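Local coordinates for protein AvmM (Streptomyces sp. NBRC 109436, PDB 7FE6) that catalyses the macrocyclization step of alchivemycin A biosynthesis through dehydration and a Michael-type addition, at residues A[18-26]-A[170-181]. Numbering follows the deposited sequence.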
loop_
_atom_site.group_PDB
_atom_site.type_symbol
_atom_site.label_atom_id
_atom_site.label_comp_id
_atom_site.label_asym_id
_atom_site.label_seq_id
_atom_site.Cartn_x
_atom_site.Cartn_y
_atom_site.Cartn_z
ATOM N N PHE A 18 -11.404 -18.944 -14.349
ATOM C CA PHE A 18 -12.171 -17.982 -13.577
ATOM C C PHE A 18 -12.186 -16.625 -14.258
ATOM O O PHE A 18 -11.256 -16.251 -14.978
ATOM C CB PHE A 18 -11.580 -17.841 -12.173
ATOM C CG PHE A 18 -11.493 -19.138 -11.419
ATOM C CD1 PHE A 18 -12.616 -19.683 -10.812
ATOM C CD2 PHE A 18 -10.298 -19.832 -11.348
ATOM C CE1 PHE A 18 -12.540 -20.888 -10.128
ATOM C CE2 PHE A 18 -10.218 -21.035 -10.669
ATOM C CZ PHE A 18 -11.340 -21.564 -10.060
ATOM N N ARG A 19 -13.260 -15.888 -14.017
ATOM C CA ARG A 19 -13.408 -14.550 -14.556
ATOM C C ARG A 19 -12.960 -13.545 -13.504
ATOM O O ARG A 19 -13.349 -13.635 -12.332
ATOM C CB ARG A 19 -14.852 -14.300 -14.986
ATOM C CG ARG A 19 -15.287 -15.175 -16.156
ATOM C CD ARG A 19 -16.690 -14.834 -16.592
ATOM N NE ARG A 19 -17.685 -15.305 -15.630
ATOM C CZ ARG A 19 -18.910 -14.795 -15.520
ATOM N NH1 ARG A 19 -19.280 -13.782 -16.295
ATOM N NH2 ARG A 19 -19.761 -15.281 -14.625
ATOM N N VAL A 20 -12.155 -12.581 -13.929
ATOM C CA VAL A 20 -11.502 -11.665 -13.011
ATOM C C VAL A 20 -11.717 -10.244 -13.512
ATOM O O VAL A 20 -11.359 -9.919 -14.651
ATOM C CB VAL A 20 -10.004 -11.981 -12.863
ATOM C CG1 VAL A 20 -9.294 -10.848 -12.167
ATOM C CG2 VAL A 20 -9.815 -13.301 -12.112
ATOM N N ASN A 21 -12.319 -9.412 -12.669
ATOM C CA ASN A 21 -12.458 -7.984 -12.916
ATOM C C ASN A 21 -11.417 -7.266 -12.067
ATOM O O ASN A 21 -11.569 -7.160 -10.846
ATOM C CB ASN A 21 -13.867 -7.513 -12.585
ATOM C CG ASN A 21 -14.119 -6.106 -13.059
ATOM O OD1 ASN A 21 -13.180 -5.367 -13.342
ATOM N ND2 ASN A 21 -15.382 -5.713 -13.127
ATOM N N ASP A 22 -10.340 -6.806 -12.720
ATOM C CA ASP A 22 -9.264 -6.011 -12.107
ATOM C C ASP A 22 -9.711 -4.654 -11.589
ATOM O O ASP A 22 -8.963 -4.022 -10.845
ATOM C CB ASP A 22 -8.132 -5.769 -13.105
ATOM C CG ASP A 22 -7.297 -7.005 -13.339
ATOM O OD1 ASP A 22 -7.039 -7.744 -12.356
ATOM O OD2 ASP A 22 -6.902 -7.234 -14.506
ATOM N N ASN A 23 -10.889 -4.177 -11.962
ATOM C CA ASN A 23 -11.341 -2.898 -11.440
ATOM C C ASN A 23 -11.705 -2.985 -9.964
ATOM O O ASN A 23 -11.801 -1.945 -9.304
ATOM C CB ASN A 23 -12.545 -2.405 -12.247
ATOM C CG ASN A 23 -12.149 -1.722 -13.547
ATOM O OD1 ASN A 23 -11.064 -1.148 -13.659
ATOM N ND2 ASN A 23 -13.037 -1.779 -14.536
ATOM N N ILE A 24 -11.918 -4.191 -9.442
ATOM C CA ILE A 24 -12.209 -4.418 -8.030
ATOM C C ILE A 24 -10.880 -4.800 -7.388
ATOM O O ILE A 24 -10.447 -5.958 -7.476
ATOM C CB ILE A 24 -13.260 -5.516 -7.822
ATOM C CG1 ILE A 24 -14.421 -5.367 -8.804
ATOM C CG2 ILE A 24 -13.793 -5.447 -6.406
ATOM C CD1 ILE A 24 -15.168 -4.022 -8.714
ATOM N N VAL A 25 -10.239 -3.828 -6.738
ATOM C CA VAL A 25 -8.900 -3.985 -6.183
ATOM C C VAL A 25 -8.991 -4.107 -4.653
ATOM O O VAL A 25 -10.035 -3.876 -4.055
ATOM C CB VAL A 25 -7.985 -2.813 -6.607
ATOM C CG1 VAL A 25 -8.084 -2.615 -8.126
ATOM C CG2 VAL A 25 -8.380 -1.526 -5.885
ATOM N N ALA A 26 -7.871 -4.445 -4.013
ATOM C CA ALA A 26 -7.839 -4.532 -2.555
ATOM C C ALA A 26 -6.553 -3.920 -1.991
ATOM O O ALA A 26 -5.486 -3.994 -2.606
ATOM C CB ALA A 26 -7.972 -5.976 -2.088
ATOM N N ILE A 170 -18.979 -19.877 -6.684
ATOM C CA ILE A 170 -18.514 -20.894 -7.628
ATOM C C ILE A 170 -17.448 -21.790 -7.009
ATOM O O ILE A 170 -17.266 -22.929 -7.443
ATOM C CB ILE A 170 -18.034 -20.252 -8.947
ATOM C CG1 ILE A 170 -18.273 -21.224 -10.105
ATOM C CG2 ILE A 170 -16.581 -19.828 -8.882
ATOM C CD1 ILE A 170 -17.933 -20.657 -11.475
ATOM N N ILE A 171 -16.699 -21.278 -6.044
ATOM C CA ILE A 171 -15.690 -22.051 -5.323
ATOM C C ILE A 171 -16.265 -22.419 -3.959
ATOM O O ILE A 171 -16.666 -21.515 -3.212
ATOM C CB ILE A 171 -14.384 -21.263 -5.151
ATOM C CG1 ILE A 171 -13.854 -20.798 -6.502
ATOM C CG2 ILE A 171 -13.353 -22.121 -4.435
ATOM C CD1 ILE A 171 -12.574 -20.023 -6.389
ATOM N N PRO A 172 -16.294 -23.699 -3.584
ATOM C CA PRO A 172 -16.946 -24.065 -2.320
ATOM C C PRO A 172 -16.193 -23.467 -1.142
ATOM O O PRO A 172 -14.968 -23.570 -1.047
ATOM C CB PRO A 172 -16.904 -25.601 -2.322
ATOM C CG PRO A 172 -15.778 -25.947 -3.217
ATOM C CD PRO A 172 -15.738 -24.875 -4.277
ATOM N N GLY A 173 -16.934 -22.791 -0.274
ATOM C CA GLY A 173 -16.380 -22.131 0.877
ATOM C C GLY A 173 -16.108 -20.653 0.688
ATOM O O GLY A 173 -16.095 -19.914 1.679
ATOM N N LEU A 174 -15.904 -20.200 -0.548
ATOM C CA LEU A 174 -15.543 -18.816 -0.824
ATOM C C LEU A 174 -16.699 -18.041 -1.449
ATOM O O LEU A 174 -17.539 -18.606 -2.165
ATOM C CB LEU A 174 -14.332 -18.748 -1.759
ATOM C CG LEU A 174 -13.097 -19.562 -1.372
ATOM C CD1 LEU A 174 -11.939 -19.223 -2.293
ATOM C CD2 LEU A 174 -12.731 -19.330 0.084
ATOM N N PHE A 175 -16.677 -16.717 -1.250
ATOM C CA PHE A 175 -17.728 -15.851 -1.773
ATOM C C PHE A 175 -17.421 -15.431 -3.206
ATOM O O PHE A 175 -16.321 -14.949 -3.497
ATOM C CB PHE A 175 -17.916 -14.602 -0.911
ATOM C CG PHE A 175 -19.096 -13.777 -1.337
ATOM C CD1 PHE A 175 -18.976 -12.836 -2.352
ATOM C CD2 PHE A 175 -20.352 -14.001 -0.770
ATOM C CE1 PHE A 175 -20.079 -12.111 -2.780
ATOM C CE2 PHE A 175 -21.460 -13.273 -1.183
ATOM C CZ PHE A 175 -21.323 -12.318 -2.185
ATOM N N GLY A 176 -18.403 -15.621 -4.097
ATOM C CA GLY A 176 -18.343 -15.045 -5.428
ATOM C C GLY A 176 -18.324 -16.039 -6.572
ATOM O O GLY A 176 -17.944 -17.205 -6.392
ATOM N N ASN A 177 -18.795 -15.606 -7.743
ATOM C CA ASN A 177 -18.612 -16.363 -8.971
ATOM C C ASN A 177 -17.639 -15.702 -9.932
ATOM O O ASN A 177 -17.092 -16.383 -10.800
ATOM C CB ASN A 177 -19.966 -16.602 -9.669
ATOM C CG ASN A 177 -20.556 -15.336 -10.248
ATOM O OD1 ASN A 177 -20.330 -14.241 -9.727
ATOM N ND2 ASN A 177 -21.353 -15.478 -11.302
ATOM N N VAL A 178 -17.420 -14.398 -9.806
ATOM C CA VAL A 178 -16.316 -13.718 -10.464
ATOM C C VAL A 178 -15.526 -12.988 -9.385
ATOM O O VAL A 178 -16.012 -12.777 -8.271
ATOM C CB VAL A 178 -16.797 -12.755 -11.560
ATOM C CG1 VAL A 178 -17.551 -13.534 -12.639
ATOM C CG2 VAL A 178 -17.675 -11.686 -10.950
ATOM N N PHE A 179 -14.294 -12.594 -9.726
ATOM C CA PHE A 179 -13.356 -12.157 -8.697
ATOM C C PHE A 179 -12.624 -10.883 -9.105
ATOM O O PHE A 179 -12.627 -10.471 -10.266
ATOM C CB PHE A 179 -12.354 -13.274 -8.365
ATOM C CG PHE A 179 -13.010 -14.531 -7.895
ATOM C CD1 PHE A 179 -13.356 -14.687 -6.566
ATOM C CD2 PHE A 179 -13.340 -15.535 -8.796
ATOM C CE1 PHE A 179 -13.993 -15.846 -6.136
ATOM C CE2 PHE A 179 -13.986 -16.690 -8.381
ATOM C CZ PHE A 179 -14.312 -16.851 -7.048
ATOM N N GLY A 180 -12.009 -10.247 -8.109
ATOM C CA GLY A 180 -11.248 -9.039 -8.314
ATOM C C GLY A 180 -9.755 -9.296 -8.415
ATOM O O GLY A 180 -9.285 -10.429 -8.538
ATOM N N ARG A 181 -9.004 -8.201 -8.367
ATOM C CA ARG A 181 -7.554 -8.222 -8.512
ATOM C C ARG A 181 -6.903 -8.690 -7.215
ATOM O O ARG A 181 -7.169 -8.130 -6.150
ATOM C CB ARG A 181 -7.055 -6.826 -8.885
ATOM C CG ARG A 181 -5.616 -6.778 -9.359
ATOM C CD ARG A 181 -5.150 -5.369 -9.582
ATOM N NE ARG A 181 -4.811 -4.689 -8.341
ATOM C CZ ARG A 181 -3.991 -3.636 -8.259
ATOM N NH1 ARG A 181 -3.415 -3.143 -9.357
ATOM N NH2 ARG A 181 -3.735 -3.076 -7.077
#
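Val20 and Phe179 lie abreast in a single parallel bridge, in which Phe179 uses both of its backbone polar groups. Its N donates to Arg19 O (3.0 Å), and its O accepts from Asn21 N. After the Asn21–Ile24 type I turn, the chain meets the same strand again: Arg181 N donates to Ile24 O (2.8 Å, 162° at the hydrogen).

Between these bonds the packing is tight. Gly180 CA lies 3.2 Å from Asn21 O and close to Ile24 O as well, and any side chain would run into the latter oxygen, which makes glycine the fitting residue. Asn21 suits the start of the turn because its OD1 accepts from Asn23 N in an Asx turn, while its ND2 reaches Tyr55. Arg181 sets off with CG anti to the backbone N (chi1 -167°), which carries its chain alongside Val25, whose CG1 lies over one guanidinium face, 3.9 Å from Arg181 NE. Arg50 of a second subunit packs on Arg181.

Arg19 offers a flat guanidinium that can lie on a methyl, Val178 CG1 (3.4 Å from Arg19 CZ), and still make a cation-pi contact with Tyr12. Replacing Arg19 with a serine would probably take the flat cover off Val178 CG1 and leave Tyr12 without its cationic partner.

Phe18, apolar as this side requires, packs CE1 on buried Ile171 CD1 (3.8 Å) and CD1 on Phe179 CE2. The looser side faces solvent: exposed Ile170 CG2 makes a longer contact at the Phe18 ring edge, and Asp22 OD1 touches Arg181 CG (3.5 Å) but stays 5.5 Å from Arg181 NE.

The bridge thus joins the 13-15/18-20 hairpin to strand 178-189, and the Arg181–Ile24 bond links that strand to 24-29, at the edge of the other sheet, consistent with a beta-sandwich.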